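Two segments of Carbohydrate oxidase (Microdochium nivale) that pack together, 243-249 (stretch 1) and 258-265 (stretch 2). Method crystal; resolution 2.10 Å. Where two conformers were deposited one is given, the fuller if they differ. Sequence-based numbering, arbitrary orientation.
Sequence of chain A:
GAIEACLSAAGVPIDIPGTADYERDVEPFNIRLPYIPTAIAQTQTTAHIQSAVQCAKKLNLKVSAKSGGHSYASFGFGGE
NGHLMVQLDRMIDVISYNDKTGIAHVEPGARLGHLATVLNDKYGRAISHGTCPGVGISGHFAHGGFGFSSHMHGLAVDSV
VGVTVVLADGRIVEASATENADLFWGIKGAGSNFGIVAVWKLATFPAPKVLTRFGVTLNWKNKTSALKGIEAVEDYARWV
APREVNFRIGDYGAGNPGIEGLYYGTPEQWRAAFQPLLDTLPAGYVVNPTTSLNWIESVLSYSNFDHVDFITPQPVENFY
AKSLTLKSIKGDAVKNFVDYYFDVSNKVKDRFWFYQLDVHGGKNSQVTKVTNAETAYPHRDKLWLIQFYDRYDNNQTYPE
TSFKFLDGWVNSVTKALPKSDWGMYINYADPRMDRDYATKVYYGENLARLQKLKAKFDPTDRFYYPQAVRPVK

Stretch 1 (243-249) REVNFRI
Stretch 2, residues 258-265: GIEGLYYG

Antiparallel pairing obliges two strands to alternate hydrogen-bonded and non-hydrogen-bonded residue pairs, and this segment of a carbohydrate oxidase shows how side chains exploit that alternation. Strand 245-249 runs against the strand that begins at Gly-258 (phi/psi -142/155) at 172°, their axes approaching to 4.5 Å, and the contact buries 593 Å² summed over both sides. Val-245, Phe-247, Ile-249, Ile-259 and Tyr-263 are buried on one face, which suits apolar and aromatic groups.

Arg-243 (-46/-45, chi1 to chi3 all t) touches nothing opposite. Glu-244, at -64/-13, leads into the ladder: its O accepts from Tyr-264 N (-79/92) at 2.9 Å and lies 3.3 Å from Tyr-263 CA in a CA-H...O contact. Its side chain (m, p) starts toward the partner but ends leading away, with Glu-244 CB 3.5 Å from Tyr-263 CE1. A water bridges carboxylate and phenol, 2.9 Å from Glu-244 OE1, to which it donates, and 2.5 Å from Tyr-263 OH.

Val-245 (-99/128, chi1 p) opens the strand in a non-hydrogen-bonded pair with Tyr-263 (-114/128, chi1 t, chi2 79°), CA to CA 4.7 Å. Tyr-263 CD1 lies 4.1 Å from Val-245 CB.

Asn-246 (-125/123) forms a hydrogen-bonded pair with Leu-262 (-135/127; t, p), their CA atoms 5.1 Å apart. Asn-246 N donates to Leu-262 O at 2.9 Å, and Leu-262 N to Asn-246 O at 2.8 Å. With chi1 m and chi2 -103°, Asn-246 ND2 also donates to Leu-262 O at 2.9 Å; with OD1 satisfied elsewhere in the structure, both ends of this buried amide are hydrogen-bonded. Asn-246 ND2 also lies at the edge of the Tyr-264 ring (chi1 m, chi2 68°), 3.8 Å from Tyr-264 CD1.

Phe-247 (-159/174) and its partner Gly-261 (-160/172) are extended, their CA atoms 4.0 Å apart. Glycine suits this close approach: an ideal CB on Gly-261 would clash with Asn-246 O and Phe-247 CB. With chi1 p and chi2 -75°, Phe-247 CD2 lies 3.7 Å from Ile-259 CG2.

Arg-248 (-151/162) pairs with Glu-260 (-123/145) through two 3.0 Å bonds, Arg-248 N to Glu-260 O and Glu-260 N to Arg-248 O. Both side chains share the face of Asn-246 and Leu-262. Arg-248 (p, t, t; chi4 -112°) leaves its NE 4.1 Å from OE1 of Glu-260 (chi1 -32°, between wells; chi2 t; chi3 -118°), beyond salt-bridge range.

Ile-249 (-97/133; m, t) returns to the apolar face opposite Ile-259 (-87/132; m, t), with CA atoms 4.5 Å apart and CG1 to CG1 4.4 Å. Ile-249 CA approaches Gly-258 O at 3.4 Å, a CA-H...O contact.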

# COMPACT_ATOMS: atom_id res chain seq x y z
N ARG A 243 -14.10 12.85 -11.63
CA ARG A 243 -13.22 12.90 -10.47
C ARG A 243 -13.86 12.35 -9.20
O ARG A 243 -13.23 11.57 -8.49
CB ARG A 243 -12.83 14.37 -10.23
CG ARG A 243 -11.67 14.55 -9.29
CD ARG A 243 -11.44 16.04 -8.98
NE ARG A 243 -10.43 16.16 -7.94
CZ ARG A 243 -10.29 17.20 -7.13
NH1 ARG A 243 -11.11 18.25 -7.21
NH2 ARG A 243 -9.32 17.19 -6.22
N GLU A 244 -15.11 12.73 -8.94
CA GLU A 244 -15.82 12.36 -7.70
C GLU A 244 -16.08 10.83 -7.52
O GLU A 244 -16.50 10.40 -6.44
CB GLU A 244 -17.18 13.08 -7.63
CG GLU A 244 -17.13 14.60 -7.42
CD GLU A 244 -16.67 15.35 -8.69
OE1 GLU A 244 -16.86 14.83 -9.82
OE2 GLU A 244 -16.12 16.47 -8.53
N VAL A 245 -15.90 10.04 -8.58
CA VAL A 245 -16.21 8.61 -8.47
C VAL A 245 -14.95 7.80 -8.22
O VAL A 245 -13.95 7.94 -8.91
CB VAL A 245 -17.06 8.08 -9.64
CG1 VAL A 245 -16.20 7.67 -10.83
CG2 VAL A 245 -17.90 6.91 -9.17
N ASN A 246 -14.99 6.97 -7.18
CA ASN A 246 -13.83 6.14 -6.80
C ASN A 246 -14.33 4.72 -6.76
O ASN A 246 -15.31 4.44 -6.04
CB ASN A 246 -13.29 6.49 -5.41
CG ASN A 246 -12.99 7.96 -5.24
OD1 ASN A 246 -11.83 8.37 -5.27
ND2 ASN A 246 -14.03 8.76 -5.04
N PHE A 247 -13.73 3.82 -7.54
CA PHE A 247 -14.27 2.46 -7.48
C PHE A 247 -13.31 1.38 -7.95
O PHE A 247 -12.22 1.67 -8.50
CB PHE A 247 -15.64 2.37 -8.22
CG PHE A 247 -15.54 2.36 -9.74
CD1 PHE A 247 -15.26 3.52 -10.46
CD2 PHE A 247 -15.76 1.19 -10.45
CE1 PHE A 247 -15.21 3.51 -11.88
CE2 PHE A 247 -15.70 1.16 -11.88
CZ PHE A 247 -15.43 2.31 -12.58
N ARG A 248 -13.77 0.15 -7.77
CA ARG A 248 -13.07 -1.04 -8.25
C ARG A 248 -14.04 -2.18 -8.57
O ARG A 248 -15.18 -2.17 -8.13
CB ARG A 248 -12.01 -1.51 -7.24
CG ARG A 248 -12.49 -1.69 -5.77
CD ARG A 248 -11.48 -2.59 -5.01
NE ARG A 248 -11.56 -2.49 -3.55
CZ ARG A 248 -10.61 -1.95 -2.78
NH1 ARG A 248 -10.76 -1.93 -1.47
NH2 ARG A 248 -9.50 -1.45 -3.33
N ILE A 249 -13.57 -3.15 -9.35
CA ILE A 249 -14.25 -4.44 -9.48
C ILE A 249 -13.54 -5.37 -8.51
O ILE A 249 -12.30 -5.42 -8.47
CB ILE A 249 -14.12 -5.07 -10.89
CG1 ILE A 249 -14.68 -4.15 -11.97
CG2 ILE A 249 -14.81 -6.46 -10.95
CD1 ILE A 249 -14.10 -4.42 -13.38
N GLY A 258 -18.41 -7.80 -8.14
CA GLY A 258 -19.21 -6.62 -7.89
C GLY A 258 -18.37 -5.38 -8.13
O GLY A 258 -17.15 -5.44 -8.05
N ILE A 259 -19.03 -4.27 -8.44
CA ILE A 259 -18.39 -2.98 -8.31
C ILE A 259 -18.60 -2.48 -6.88
O ILE A 259 -19.71 -2.53 -6.36
CB ILE A 259 -18.96 -1.97 -9.34
CG1 ILE A 259 -18.44 -2.30 -10.75
CG2 ILE A 259 -18.67 -0.54 -8.91
CD1 ILE A 259 -19.15 -1.52 -11.92
N GLU A 260 -17.53 -2.03 -6.23
CA GLU A 260 -17.70 -1.24 -5.00
C GLU A 260 -17.04 0.10 -5.16
O GLU A 260 -15.95 0.21 -5.73
CB GLU A 260 -17.04 -1.87 -3.76
CG GLU A 260 -16.95 -3.35 -3.67
CD GLU A 260 -16.09 -3.76 -2.47
OE1 GLU A 260 -15.05 -4.39 -2.67
OE2 GLU A 260 -16.45 -3.39 -1.33
N GLY A 261 -17.64 1.11 -4.56
CA GLY A 261 -17.16 2.45 -4.74
C GLY A 261 -17.60 3.43 -3.70
O GLY A 261 -18.43 3.12 -2.81
N LEU A 262 -17.00 4.61 -3.82
CA LEU A 262 -17.26 5.77 -3.00
C LEU A 262 -17.39 6.99 -3.91
O LEU A 262 -16.51 7.27 -4.74
CB LEU A 262 -16.12 5.98 -1.99
CG LEU A 262 -16.45 7.03 -0.91
CD1 LEU A 262 -17.66 6.59 -0.07
CD2 LEU A 262 -15.24 7.42 0.03
N TYR A 263 -18.49 7.71 -3.75
CA TYR A 263 -18.77 8.90 -4.57
C TYR A 263 -18.78 10.16 -3.71
O TYR A 263 -19.46 10.21 -2.65
CB TYR A 263 -20.11 8.76 -5.31
CG TYR A 263 -20.42 9.97 -6.19
CD1 TYR A 263 -19.82 10.11 -7.43
CD2 TYR A 263 -21.32 10.96 -5.76
CE1 TYR A 263 -20.07 11.20 -8.24
CE2 TYR A 263 -21.59 12.08 -6.58
CZ TYR A 263 -20.94 12.19 -7.81
OH TYR A 263 -21.17 13.27 -8.63
N TYR A 264 -18.02 11.16 -4.14
CA TYR A 264 -18.02 12.47 -3.47
C TYR A 264 -19.25 13.28 -3.91
O TYR A 264 -19.21 13.99 -4.93
CB TYR A 264 -16.73 13.25 -3.75
CG TYR A 264 -15.63 12.89 -2.79
CD1 TYR A 264 -15.03 11.62 -2.81
CD2 TYR A 264 -15.19 13.82 -1.84
CE1 TYR A 264 -14.01 11.26 -1.90
CE2 TYR A 264 -14.17 13.50 -0.93
CZ TYR A 264 -13.59 12.21 -0.96
OH TYR A 264 -12.60 11.91 -0.08
N GLY A 265 -20.32 13.15 -3.13
CA GLY A 265 -21.60 13.80 -3.43
C GLY A 265 -22.78 12.90 -3.05
O GLY A 265 -22.62 11.89 -2.33
O HOH W 1 -19.43 13.53 -10.35